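Long-range contacts in cupin domain-containing protein (Rhodopseudomonas palustris, PDB 3LAG), which is of unknown function but has the cupin fold and holds a nickel ion at a histidine site, with calcium bound as well: residues M2-A6 / G27-G31; R18-L24 / E86-I92; T34-D38 / E91-K95; E48-P54 / Q76-E82. All blocks are in the same frame, centred on the assembly; numbering follows the deposited sequence.

Contact 1 of 4, residues M2-A6 / G27-G31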
loop_
_atom_site.group_PDB
_atom_site.type_symbol
_atom_site.label_atom_id
_atom_site.label_comp_id
_atom_site.label_asym_id
_atom_site.label_seq_id
_atom_site.Cartn_x
_atom_site.Cartn_y
_atom_site.Cartn_z
HETATM N N MSE B 2 -4.419 15.690 -26.606
HETATM C CA MSE B 2 -4.342 14.267 -26.854
HETATM C C MSE B 2 -3.857 13.402 -25.727
HETATM O O MSE B 2 -4.142 12.204 -25.699
HETATM C CB MSE B 2 -3.581 14.001 -28.104
HETATM C CG MSE B 2 -4.430 14.404 -29.213
HETATM SE SE MSE B 2 -3.560 13.813 -30.719
HETATM C CE MSE B 2 -3.078 15.525 -31.376
ATOM N N THR B 3 -3.160 13.989 -24.766
ATOM C CA THR B 3 -2.761 13.246 -23.580
ATOM C C THR B 3 -3.987 12.957 -22.726
ATOM O O THR B 3 -4.821 13.846 -22.513
ATOM C CB THR B 3 -1.762 14.044 -22.733
ATOM O OG1 THR B 3 -0.664 14.441 -23.559
ATOM C CG2 THR B 3 -1.244 13.201 -21.568
ATOM N N VAL B 4 -4.088 11.727 -22.235
ATOM C CA VAL B 4 -5.176 11.326 -21.369
ATOM C C VAL B 4 -4.812 11.706 -19.936
ATOM O O VAL B 4 -3.659 11.575 -19.519
ATOM C CB VAL B 4 -5.427 9.808 -21.497
ATOM C CG1 VAL B 4 -6.384 9.309 -20.414
ATOM C CG2 VAL B 4 -5.956 9.489 -22.899
ATOM N N ALA B 5 -5.778 12.198 -19.173
ATOM C CA ALA B 5 -5.526 12.504 -17.772
ATOM C C ALA B 5 -5.315 11.235 -16.945
ATOM O O ALA B 5 -6.002 10.237 -17.134
ATOM C CB ALA B 5 -6.664 13.331 -17.200
ATOM N N ALA B 6 -4.348 11.276 -16.036
ATOM C CA ALA B 6 -4.233 10.234 -15.028
ATOM C C ALA B 6 -5.462 10.310 -14.128
ATOM O O ALA B 6 -6.003 11.397 -13.908
ATOM C CB ALA B 6 -2.976 10.435 -14.218
ATOM N N GLY B 27 -1.143 6.086 -22.701
ATOM C CA GLY B 27 -1.173 7.421 -23.276
ATOM C C GLY B 27 -1.573 8.524 -22.308
ATOM O O GLY B 27 -1.957 9.617 -22.733
ATOM N N SER B 28 -1.491 8.253 -21.011
ATOM C CA SER B 28 -1.852 9.249 -20.009
ATOM C C SER B 28 -0.628 9.855 -19.323
ATOM O O SER B 28 0.498 9.354 -19.461
ATOM C CB SER B 28 -2.791 8.638 -18.956
ATOM O OG SER B 28 -2.123 7.695 -18.138
ATOM N N ALA B 29 -0.877 10.932 -18.579
ATOM C CA ALA B 29 0.146 11.602 -17.776
ATOM C C ALA B 29 -0.488 12.304 -16.582
ATOM O O ALA B 29 -1.604 12.806 -16.674
ATOM C CB ALA B 29 0.925 12.599 -18.626
ATOM N N THR B 30 0.226 12.346 -15.462
ATOM C CA THR B 30 -0.243 13.080 -14.286
ATOM C C THR B 30 -0.113 14.581 -14.486
ATOM O O THR B 30 -0.814 15.361 -13.837
ATOM C CB THR B 30 0.598 12.738 -13.048
ATOM O OG1 THR B 30 1.981 12.998 -13.327
ATOM C CG2 THR B 30 0.461 11.271 -12.689
ATOM N N GLY B 31 0.784 14.967 -15.388
ATOM C CA GLY B 31 1.294 16.323 -15.424
ATOM C C GLY B 31 2.407 16.492 -14.402
ATOM O O GLY B 31 2.465 15.778 -13.396
HETATM O O HOH W 1 -2.866 9.787 -25.386
HETATM O O HOH W 2 -3.692 13.974 -15.186
#
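Val4 and Ser28 face each other in a short parallel bridge, and the backbone there is close. Val4 N donates to Gly27 O at 3.0 Å in a nearly straight bond (173°), Ala29 N returns one to Val4 O, and Ser28 CB sits only 3.1 Å from that same Val4 O. The hydroxyl of Ser28 takes no part across the gap: it stands between the backbone N and the carbonyl carbon (chi1 69°) and is hydrogen-bonded to Pro25 O. Further along, Ala6 CB rests on Thr30 CA at 3.8 Å. The third backbone bond, Ala6 N to Ala29 O at 3.2 Å, is less regular, its donor standing well above the carbonyl plane; the single N-H is shared with a water that itself donates to Ala29 O. The solvent side is looser. There, in the conformer modelled, the Thr3 methyl CG2 reaches Ala29 CB at 3.7 Å, and a second water donates to both Met2 O and Gly27 O where the two segments lead into the pairing. In the cupin fold strand 4-13 lies between strand 17-24, whose Trp22 and Leu24 pack on Ala6, and strand 28-34, which continues the sheet to strand 76-80 through backbone bonds between Thr30 and Val79.

Contact 2 of 4, residues R18-L24 / E86-I92; sequences RVTEWRL and EIVFLEI
Trp22, Leu24 and Phe89 give the largest shares of the surface buried in this antiparallel pairing, whose strand axes run at 162°. Trp22 CB lies over the face of the Phe89 ring, 3.7 Å from its centroid, a CH-pi contact; the indole has slid off, so its five-membered ring and the Phe89 ring are 5.1 Å apart between centroids, nearly parallel but barely overlapping. With Phe89 CG set between its backbone N and carbonyl carbon (chi1 58°), the ring is carried under Trp22 CB. Leu24 continues the apolar row, with CD1 4.3 Å from Phe89 CE2 and CB 4.1 Å from Ile87 CB. At the polar edge of the indole a water accepts from Trp22 NE1 (2.9 Å) and donates to Glu91 OE2 (2.6 Å). On the other face, Arg23 NH1 bridges to Glu86 OE2 at 2.9 Å, in the guanidinium plane but above that of the carboxylate; in the conformer modelled here NE also bridges to Glu21 OE2, and Val88 CG1 lies over the guanidinium. A methionine in place of Arg23 would probably leave the Glu86 carboxylate, and that of Glu21 as modelled, without the positive charge joining them. Strand 4-13 flanks strand 17-24 and strand 39-43 flanks strand 87-94; Met49 of strand 47-52 packs on Phe89 within the cupin barrel, whereas Val19 and Leu90 face the second subunit.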
loop_
_atom_site.group_PDB
_atom_site.type_symbol
_atom_site.label_atom_id
_atom_site.label_comp_id
_atom_site.label_asym_id
_atom_site.label_seq_id
_atom_site.Cartn_x
_atom_site.Cartn_y
_atom_site.Cartn_z
ATOM N N ARG B 18 -2.151 10.442 3.846
ATOM C CA ARG B 18 -3.054 10.420 2.704
ATOM C C ARG B 18 -2.683 9.276 1.776
ATOM O O ARG B 18 -1.517 9.137 1.399
ATOM C CB ARG B 18 -2.974 11.719 1.920
ATOM C CG ARG B 18 -3.916 11.741 0.723
ATOM C CD ARG B 18 -3.889 13.075 0.041
ATOM N NE ARG B 18 -4.681 14.040 0.791
ATOM C CZ ARG B 18 -5.073 15.218 0.319
ATOM N NH1 ARG B 18 -4.738 15.590 -0.909
ATOM N NH2 ARG B 18 -5.801 16.025 1.078
ATOM N N VAL B 19 -3.679 8.483 1.394
ATOM C CA VAL B 19 -3.495 7.359 0.484
ATOM C C VAL B 19 -4.289 7.620 -0.787
ATOM O O VAL B 19 -5.507 7.767 -0.730
ATOM C CB VAL B 19 -3.944 6.035 1.122
ATOM C CG1 VAL B 19 -3.701 4.908 0.151
ATOM C CG2 VAL B 19 -3.187 5.783 2.420
ATOM N N THR B 20 -3.584 7.704 -1.913
ATOM C CA THR B 20 -4.195 7.951 -3.213
ATOM C C THR B 20 -3.912 6.811 -4.166
ATOM O O THR B 20 -2.764 6.399 -4.338
ATOM C CB THR B 20 -3.649 9.241 -3.856
ATOM O OG1 THR B 20 -3.799 10.326 -2.935
ATOM C CG2 THR B 20 -4.389 9.578 -5.145
ATOM N N GLU B 21 -4.974 6.306 -4.780
ATOM C CA GLU B 21 -4.856 5.329 -5.849
ATOM C C GLU B 21 -4.714 6.049 -7.183
ATOM O O GLU B 21 -5.570 6.855 -7.555
ATOM C CB GLU B 21 -6.091 4.432 -5.879
ATOM C CG GLU B 21 -6.080 3.403 -6.986
ATOM C CD GLU B 21 -7.346 2.574 -6.987
ATOM O OE1 GLU B 21 -8.272 2.905 -6.213
ATOM O OE2 GLU B 21 -7.418 1.589 -7.747
ATOM N N TRP B 22 -3.629 5.751 -7.895
ATOM C CA TRP B 22 -3.378 6.312 -9.217
ATOM C C TRP B 22 -3.597 5.256 -10.284
ATOM O O TRP B 22 -3.087 4.143 -10.179
ATOM C CB TRP B 22 -1.946 6.864 -9.319
ATOM C CG TRP B 22 -1.776 8.132 -8.548
ATOM C CD1 TRP B 22 -1.316 8.270 -7.265
ATOM C CD2 TRP B 22 -2.099 9.451 -8.998
ATOM N NE1 TRP B 22 -1.327 9.597 -6.892
ATOM C CE2 TRP B 22 -1.795 10.342 -7.943
ATOM C CE3 TRP B 22 -2.607 9.967 -10.196
ATOM C CZ2 TRP B 22 -1.993 11.717 -8.049
ATOM C CZ3 TRP B 22 -2.799 11.338 -10.301
ATOM C CH2 TRP B 22 -2.490 12.196 -9.233
ATOM N N ARG B 23 -4.372 5.614 -11.302
ATOM C CA ARG B 23 -4.588 4.750 -12.456
ATOM C C ARG B 23 -4.231 5.527 -13.703
ATOM O O ARG B 23 -4.809 6.581 -13.982
ATOM C CB ARG B 23 -6.043 4.281 -12.519
ATOM C CG ARG B 23 -6.374 3.276 -11.451
ATOM C CD ARG B 23 -7.821 2.807 -11.527
ATOM N NE ARG B 23 -8.043 1.686 -10.623
ATOM C CZ ARG B 23 -7.904 0.408 -10.960
ATOM N NH1 ARG B 23 -7.558 0.062 -12.194
ATOM N NH2 ARG B 23 -8.129 -0.533 -10.060
ATOM N N LEU B 24 -3.262 5.011 -14.447
ATOM C CA LEU B 24 -2.810 5.662 -15.669
ATOM C C LEU B 24 -3.114 4.791 -16.871
ATOM O O LEU B 24 -2.443 3.781 -17.110
ATOM C CB LEU B 24 -1.313 5.970 -15.616
ATOM C CG LEU B 24 -0.931 7.300 -14.974
ATOM C CD1 LEU B 24 -1.155 7.275 -13.477
ATOM C CD2 LEU B 24 0.519 7.611 -15.299
ATOM N N GLU B 86 -2.518 -0.627 -18.476
ATOM C CA GLU B 86 -2.851 0.307 -17.415
ATOM C C GLU B 86 -1.821 0.189 -16.297
ATOM O O GLU B 86 -1.427 -0.916 -15.914
ATOM C CB GLU B 86 -4.247 0.011 -16.862
ATOM C CG GLU B 86 -4.739 1.055 -15.855
ATOM C CD GLU B 86 -6.056 0.677 -15.183
ATOM O OE1 GLU B 86 -6.443 -0.508 -15.251
ATOM O OE2 GLU B 86 -6.707 1.562 -14.576
ATOM N N ILE B 87 -1.370 1.333 -15.792
ATOM C CA ILE B 87 -0.474 1.380 -14.645
ATOM C C ILE B 87 -1.296 1.723 -13.409
ATOM O O ILE B 87 -2.134 2.620 -13.461
ATOM C CB ILE B 87 0.632 2.439 -14.879
ATOM C CG1 ILE B 87 1.641 1.915 -15.908
ATOM C CG2 ILE B 87 1.303 2.823 -13.566
ATOM C CD1 ILE B 87 2.663 2.953 -16.336
ATOM N N VAL B 88 -1.082 0.998 -12.312
ATOM C CA VAL B 88 -1.840 1.224 -11.088
ATOM C C VAL B 88 -0.918 1.144 -9.889
ATOM O O VAL B 88 -0.170 0.188 -9.722
ATOM C CB VAL B 88 -2.956 0.186 -10.903
ATOM C CG1 VAL B 88 -3.819 0.563 -9.705
ATOM C CG2 VAL B 88 -3.805 0.072 -12.174
ATOM N N PHE B 89 -0.968 2.171 -9.050
ATOM C CA PHE B 89 -0.194 2.174 -7.822
ATOM C C PHE B 89 -0.884 3.037 -6.788
ATOM O O PHE B 89 -1.647 3.942 -7.133
ATOM C CB PHE B 89 1.246 2.664 -8.048
ATOM C CG PHE B 89 1.339 4.046 -8.623
ATOM C CD1 PHE B 89 1.507 5.153 -7.804
ATOM C CD2 PHE B 89 1.318 4.238 -9.995
ATOM C CE1 PHE B 89 1.609 6.429 -8.343
ATOM C CE2 PHE B 89 1.420 5.516 -10.537
ATOM C CZ PHE B 89 1.569 6.606 -9.704
ATOM N N LEU B 90 -0.628 2.734 -5.524
ATOM C CA LEU B 90 -1.041 3.590 -4.428
ATOM C C LEU B 90 0.150 4.420 -3.987
ATOM O O LEU B 90 1.294 3.960 -3.982
ATOM C CB LEU B 90 -1.608 2.776 -3.254
ATOM C CG LEU B 90 -3.105 2.434 -3.335
ATOM C CD1 LEU B 90 -3.478 1.692 -4.602
ATOM C CD2 LEU B 90 -3.536 1.643 -2.103
ATOM N N GLU B 91 -0.127 5.668 -3.655
ATOM C CA GLU B 91 0.872 6.548 -3.101
ATOM C C GLU B 91 0.424 6.964 -1.713
ATOM O O GLU B 91 -0.686 7.473 -1.523
ATOM C CB GLU B 91 1.006 7.760 -3.984
ATOM C CG GLU B 91 2.400 8.286 -4.029
ATOM C CD GLU B 91 2.640 9.108 -5.255
ATOM O OE1 GLU B 91 3.356 8.634 -6.166
ATOM O OE2 GLU B 91 2.090 10.221 -5.303
ATOM N N ILE B 92 1.307 6.745 -0.750
ATOM C CA ILE B 92 1.010 6.982 0.651
ATOM C C ILE B 92 1.899 8.125 1.135
ATOM O O ILE B 92 3.114 7.973 1.232
ATOM C CB ILE B 92 1.247 5.702 1.490
ATOM C CG1 ILE B 92 0.386 4.543 0.962
ATOM C CG2 ILE B 92 0.940 5.957 2.955
ATOM C CD1 ILE B 92 1.077 3.645 -0.045
HETATM O O HOH W 3 -1.486 10.413 -1.520
HETATM O O HOH W 4 -0.315 10.754 -4.455
#

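Contact 3 of 4, residues T34-D38 / E91-K95. With NI (nickel (II) ion), chain F; CA (calcium ion), chain D.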
loop_
_atom_site.group_PDB
_atom_site.type_symbol
_atom_site.label_atom_id
_atom_site.label_comp_id
_atom_site.label_asym_id
_atom_site.label_seq_id
_atom_site.Cartn_x
_atom_site.Cartn_y
_atom_site.Cartn_z
ATOM N N THR B 34 5.143 18.589 -7.951
ATOM C CA THR B 34 6.167 18.436 -6.939
ATOM C C THR B 34 5.573 17.749 -5.724
ATOM O O THR B 34 4.370 17.809 -5.474
ATOM C CB THR B 34 6.775 19.784 -6.527
ATOM O OG1 THR B 34 5.810 20.538 -5.781
ATOM C CG2 THR B 34 7.198 20.568 -7.760
ATOM N N HIS B 35 6.445 17.083 -4.983
ATOM C CA HIS B 35 6.067 16.355 -3.790
ATOM C C HIS B 35 6.485 17.117 -2.559
ATOM O O HIS B 35 7.674 17.362 -2.350
ATOM C CB HIS B 35 6.692 14.974 -3.842
ATOM C CG HIS B 35 5.937 14.045 -4.723
ATOM N ND1 HIS B 35 4.833 13.355 -4.277
ATOM C CD2 HIS B 35 6.080 13.727 -6.029
ATOM C CE1 HIS B 35 4.339 12.630 -5.261
ATOM N NE2 HIS B 35 5.072 12.843 -6.339
ATOM N N GLY B 36 5.511 17.500 -1.744
ATOM C CA GLY B 36 5.805 18.220 -0.524
ATOM C C GLY B 36 5.865 17.336 0.703
ATOM O O GLY B 36 6.154 17.832 1.792
HETATM N N MSE B 37 5.594 16.039 0.519
HETATM C CA MSE B 37 5.583 15.070 1.609
HETATM C C MSE B 37 6.388 13.842 1.219
HETATM O O MSE B 37 6.321 13.387 0.075
HETATM C CB MSE B 37 4.149 14.643 1.945
HETATM C CG MSE B 37 3.311 15.715 2.610
HETATM SE SE MSE B 37 1.502 15.186 2.849
HETATM C CE MSE B 37 0.836 15.706 1.098
ATOM N N ASP B 38 7.152 13.306 2.169
ATOM C CA ASP B 38 7.735 11.981 1.996
ATOM C C ASP B 38 6.604 11.007 1.709
ATOM O O ASP B 38 5.473 11.181 2.188
ATOM C CB ASP B 38 8.456 11.528 3.264
ATOM C CG ASP B 38 9.689 12.358 3.579
ATOM O OD1 ASP B 38 10.181 13.144 2.738
ATOM O OD2 ASP B 38 10.184 12.197 4.695
ATOM N N GLU B 91 -0.127 5.668 -3.655
ATOM C CA GLU B 91 0.872 6.548 -3.101
ATOM C C GLU B 91 0.424 6.964 -1.713
ATOM O O GLU B 91 -0.686 7.473 -1.523
ATOM C CB GLU B 91 1.006 7.760 -3.984
ATOM C CG GLU B 91 2.400 8.286 -4.029
ATOM C CD GLU B 91 2.640 9.108 -5.255
ATOM O OE1 GLU B 91 3.356 8.634 -6.166
ATOM O OE2 GLU B 91 2.090 10.221 -5.303
ATOM N N ILE B 92 1.307 6.745 -0.750
ATOM C CA ILE B 92 1.010 6.982 0.651
ATOM C C ILE B 92 1.899 8.125 1.135
ATOM O O ILE B 92 3.114 7.973 1.232
ATOM C CB ILE B 92 1.247 5.702 1.490
ATOM C CG1 ILE B 92 0.386 4.543 0.962
ATOM C CG2 ILE B 92 0.940 5.957 2.955
ATOM C CD1 ILE B 92 1.077 3.645 -0.045
ATOM N N GLU B 93 1.287 9.277 1.392
ATOM C CA GLU B 93 2.007 10.486 1.764
ATOM C C GLU B 93 1.857 10.728 3.255
ATOM O O GLU B 93 0.762 10.622 3.801
ATOM C CB GLU B 93 1.450 11.680 0.994
ATOM C CG GLU B 93 1.646 11.604 -0.500
ATOM C CD GLU B 93 0.993 12.769 -1.197
ATOM O OE1 GLU B 93 -0.245 12.728 -1.380
ATOM O OE2 GLU B 93 1.708 13.729 -1.551
ATOM N N LEU B 94 2.971 11.061 3.914
ATOM C CA LEU B 94 2.968 11.290 5.364
ATOM C C LEU B 94 2.865 12.780 5.686
ATOM O O LEU B 94 3.576 13.606 5.088
ATOM C CB LEU B 94 4.220 10.707 6.031
ATOM C CG LEU B 94 4.375 9.188 5.956
ATOM C CD1 LEU B 94 3.026 8.509 6.199
ATOM C CD2 LEU B 94 4.973 8.748 4.611
ATOM N N LYS B 95 1.991 13.121 6.630
ATOM C CA LYS B 95 1.793 14.512 7.030
ATOM C C LYS B 95 2.625 14.839 8.251
ATOM O O LYS B 95 3.026 13.951 8.979
ATOM C CB LYS B 95 0.324 14.774 7.329
ATOM C CG LYS B 95 -0.536 14.412 6.153
ATOM C CD LYS B 95 -1.935 14.878 6.337
ATOM C CE LYS B 95 -2.744 14.504 5.126
ATOM N NZ LYS B 95 -4.123 14.964 5.314
HETATM NI NI NI F . 4.524 11.996 -8.204
HETATM CA CA CA D . 11.119 12.724 6.846
HETATM O O HOH W 5 4.365 14.105 -1.681
HETATM O O HOH W 6 2.355 11.672 -7.358
HETATM O O HOH W 7 12.984 13.837 5.759
HETATM O O HOH W 8 12.304 10.898 5.370
#
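The backbones of Asp38 and Leu94 meet through a single straight hydrogen bond, Leu94 N to Asp38 O at 3.0 Å (172°), where the 34-38 loop draws alongside the strand. His35 binds nickel through NE2 at 2.1 Å. Its ND1 gives a hydrogen bond of 2.7 Å to a water that donates in turn to Met37 O and to Glu93 OE2, so metal and water together fix the ring's rotation. Glu91 OE2 approaches the same ring at its edge, 3.3 Å from His35 CE1 with the planes 74° apart, and accepts from the nickel-bound water at 2.5 Å. With an alanine in place of Glu91, that water would probably lose its carboxylate acceptor and His35 CE1 the oxygen beside it. Selenomethionine Met37 turns about its CG-SE bond (chi3 -86°), bringing CE to 3.4 Å from Glu93 OE2, with CG against Leu94 O. Asp38 OD2 binds calcium at 2.4 Å, shared with Asp15 and Glu16 of the second subunit, while OD1 accepts from Ala73 N. His33 and His35 form the His-X-His of the first cupin motif; Tyr39, at the start of strand 39-43, stacks on His35, and strand 87-94 runs between strands 39-43 and 17-24.

Contact 4 of 4, residues E48-P54 / Q76-E82; sequences EMTIVAP and QHDVRNE. With NI (nickel (II) ion), chain F.
Met49, a selenomethionine, and Val79 slant across each other, CG of the one against CG1 of the other. Val79 turns its other methyl, CG2, over the centre of the His77 ring, whose CG stands between the backbone N and the carbonyl carbon (chi1 61°). Ile51 CG2 comes in obliquely, 3.8 Å from His77 CB, and the ring so held binds nickel through NE2 at 2.1 Å. On the opposite face Arg80 is bent, its guanidinium gripped at the edge by two carboxylates: NH2 meets Asp78 OD2 on the syn side at 3.0 Å, and NE meets Glu82 OE2 at 3.2 Å, both partners in its plane. Its CD lies against Val52 CG2. Thr50 OG1 is hydrogen-bonded to a water that also takes Glu82 N and gives to Glu48 O, closing the end of the pairing. At the other end Pro54 and Gln76 cross at about a right angle. Backbone bonds such as Val52 N to Asp78 O at 2.8 Å (178°) join the strands. Strand 76-80, with the histidine of the second cupin motif, lies between strands 47-52 and 28-34; strand 58-63 flanks 47-52, and Met49 reaches across to Ile87 and Phe89 of strand 87-94.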
loop_
_atom_site.group_PDB
_atom_site.type_symbol
_atom_site.label_atom_id
_atom_site.label_comp_id
_atom_site.label_asym_id
_atom_site.label_seq_id
_atom_site.Cartn_x
_atom_site.Cartn_y
_atom_site.Cartn_z
ATOM N N GLU B 48 5.740 -0.492 -16.420
ATOM C CA GLU B 48 6.861 0.337 -16.827
ATOM C C GLU B 48 6.340 1.755 -16.940
ATOM O O GLU B 48 5.596 2.097 -17.857
ATOM C CB GLU B 48 7.457 -0.154 -18.144
ATOM C CG GLU B 48 7.878 -1.605 -18.088
ATOM C CD GLU B 48 8.491 -2.072 -19.380
ATOM O OE1 GLU B 48 7.740 -2.540 -20.264
ATOM O OE2 GLU B 48 9.724 -1.967 -19.510
HETATM N N MSE B 49 6.712 2.558 -15.949
HETATM C CA MSE B 49 6.191 3.910 -15.748
HETATM C C MSE B 49 7.194 4.967 -16.193
HETATM O O MSE B 49 8.294 5.054 -15.639
HETATM C CB MSE B 49 5.860 4.089 -14.254
HETATM C CG MSE B 49 5.133 5.371 -13.887
HETATM SE SE MSE B 49 4.763 5.482 -11.975
HETATM C CE MSE B 49 6.608 5.818 -11.421
ATOM N N THR B 50 6.813 5.779 -17.176
ATOM C CA THR B 50 7.693 6.828 -17.659
ATOM C C THR B 50 7.750 7.977 -16.651
ATOM O O THR B 50 6.718 8.485 -16.202
ATOM C CB THR B 50 7.230 7.323 -19.030
ATOM O OG1 THR B 50 7.306 6.237 -19.963
ATOM C CG2 THR B 50 8.102 8.467 -19.515
ATOM N N ILE B 51 8.970 8.366 -16.281
ATOM C CA ILE B 51 9.184 9.497 -15.393
ATOM C C ILE B 51 9.929 10.562 -16.173
ATOM O O ILE B 51 10.998 10.286 -16.733
ATOM C CB ILE B 51 10.037 9.109 -14.167
ATOM C CG1 ILE B 51 9.374 7.947 -13.416
ATOM C CG2 ILE B 51 10.247 10.324 -13.267
ATOM C CD1 ILE B 51 10.118 7.493 -12.172
ATOM N N VAL B 52 9.357 11.761 -16.247
ATOM C CA VAL B 52 9.993 12.871 -16.944
ATOM C C VAL B 52 10.570 13.822 -15.909
ATOM O O VAL B 52 9.844 14.377 -15.072
ATOM C CB VAL B 52 9.021 13.641 -17.845
ATOM C CG1 VAL B 52 9.793 14.660 -18.703
ATOM C CG2 VAL B 52 8.216 12.681 -18.717
ATOM N N ALA B 53 11.893 13.956 -15.937
ATOM C CA ALA B 53 12.606 14.808 -15.000
ATOM C C ALA B 53 12.425 16.264 -15.414
ATOM O O ALA B 53 12.007 16.542 -16.538
ATOM C CB ALA B 53 14.087 14.436 -14.981
ATOM N N PRO B 54 12.734 17.204 -14.506
ATOM C CA PRO B 54 12.590 18.618 -14.876
ATOM C C PRO B 54 13.371 19.003 -16.139
ATOM O O PRO B 54 12.949 19.931 -16.826
ATOM C CB PRO B 54 13.135 19.357 -13.648
ATOM C CG PRO B 54 12.910 18.414 -12.515
ATOM C CD PRO B 54 13.107 17.034 -13.091
ATOM N N GLN B 76 10.333 16.060 -8.054
ATOM C CA GLN B 76 9.616 16.860 -9.047
ATOM C C GLN B 76 9.602 16.064 -10.334
ATOM O O GLN B 76 10.658 15.726 -10.871
ATOM C CB GLN B 76 10.333 18.191 -9.322
ATOM C CG GLN B 76 10.565 19.077 -8.121
ATOM C CD GLN B 76 11.150 20.428 -8.512
ATOM O OE1 GLN B 76 10.612 21.476 -8.155
ATOM N NE2 GLN B 76 12.249 20.407 -9.258
ATOM N N HIS B 77 8.419 15.756 -10.852
ATOM C CA HIS B 77 8.361 14.912 -12.036
ATOM C C HIS B 77 6.999 14.961 -12.715
ATOM O O HIS B 77 6.003 15.365 -12.105
ATOM C CB HIS B 77 8.773 13.450 -11.709
ATOM C CG HIS B 77 7.893 12.758 -10.707
ATOM N ND1 HIS B 77 8.250 11.564 -10.112
ATOM C CD2 HIS B 77 6.681 13.081 -10.195
ATOM C CE1 HIS B 77 7.297 11.183 -9.283
ATOM N NE2 HIS B 77 6.328 12.078 -9.322
ATOM N N ASP B 78 6.975 14.536 -13.972
ATOM C CA ASP B 78 5.731 14.133 -14.628
ATOM C C ASP B 78 5.806 12.624 -14.759
ATOM O O ASP B 78 6.863 12.094 -15.071
ATOM C CB ASP B 78 5.642 14.763 -16.020
ATOM C CG ASP B 78 4.333 14.458 -16.741
ATOM O OD1 ASP B 78 3.340 14.051 -16.097
ATOM O OD2 ASP B 78 4.316 14.685 -17.968
ATOM N N VAL B 79 4.709 11.926 -14.507
ATOM C CA VAL B 79 4.693 10.486 -14.664
ATOM C C VAL B 79 3.699 10.137 -15.762
ATOM O O VAL B 79 2.581 10.650 -15.790
ATOM C CB VAL B 79 4.369 9.807 -13.338
ATOM C CG1 VAL B 79 3.954 8.372 -13.553
ATOM C CG2 VAL B 79 5.584 9.925 -12.408
ATOM N N ARG B 80 4.134 9.287 -16.683
ATOM C CA ARG B 80 3.346 8.979 -17.863
ATOM C C ARG B 80 3.287 7.495 -18.132
ATOM O O ARG B 80 4.144 6.733 -17.684
ATOM C CB ARG B 80 3.957 9.657 -19.082
ATOM C CG ARG B 80 4.258 11.121 -18.851
ATOM C CD ARG B 80 4.854 11.767 -20.079
ATOM N NE ARG B 80 3.906 11.880 -21.181
ATOM C CZ ARG B 80 3.148 12.949 -21.422
ATOM N NH1 ARG B 80 2.326 12.962 -22.462
ATOM N NH2 ARG B 80 3.205 14.006 -20.627
ATOM N N ASN B 81 2.280 7.095 -18.897
ATOM C CA ASN B 81 2.181 5.724 -19.344
ATOM C C ASN B 81 2.334 5.630 -20.858
ATOM O O ASN B 81 1.407 5.960 -21.607
ATOM C CB ASN B 81 0.861 5.115 -18.898
ATOM C CG ASN B 81 0.791 3.635 -19.169
ATOM O OD1 ASN B 81 1.731 3.040 -19.713
ATOM N ND2 ASN B 81 -0.320 3.022 -18.777
ATOM N N GLU B 82 3.520 5.207 -21.294
ATOM C CA GLU B 82 3.786 5.010 -22.715
ATOM C C GLU B 82 3.725 3.527 -23.081
ATOM O O GLU B 82 4.100 3.136 -24.188
ATOM C CB GLU B 82 5.141 5.604 -23.109
ATOM C CG GLU B 82 5.351 7.056 -22.669
ATOM C CD GLU B 82 4.406 8.042 -23.326
ATOM O OE1 GLU B 82 3.744 7.670 -24.317
ATOM O OE2 GLU B 82 4.327 9.199 -22.854
HETATM NI NI NI F . 4.524 11.996 -8.204
HETATM O O HOH W 9 5.648 3.942 -19.913
HETATM O O HOH W 6 2.355 11.672 -7.358
#

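How the contacts relate
All four contacts reach one mixed sheet that closes into a cupin barrel, contact 3 through strand 87-94. Contact 1 joins strands 4-13 and 28-34, and contact 2 strands 17-24 and 87-94; along the chain their segments alternate. Contacts 2 and 3 both end on strand 87-94, sharing Glu91 and Ile92, with centres about 13 Å apart. Contact 4 is nested inside the loops closed by both, and Asn81 ND2 ties it to Leu24 O of contact 2. Contact 1 closes before contacts 3 and 4 open, its centre about 21 Å from that of contact 3. Contacts 3 and 4, about 17 Å apart between centres, supply His35 and His77 to one nickel ion, so distant parts of the sequence converge on the metal.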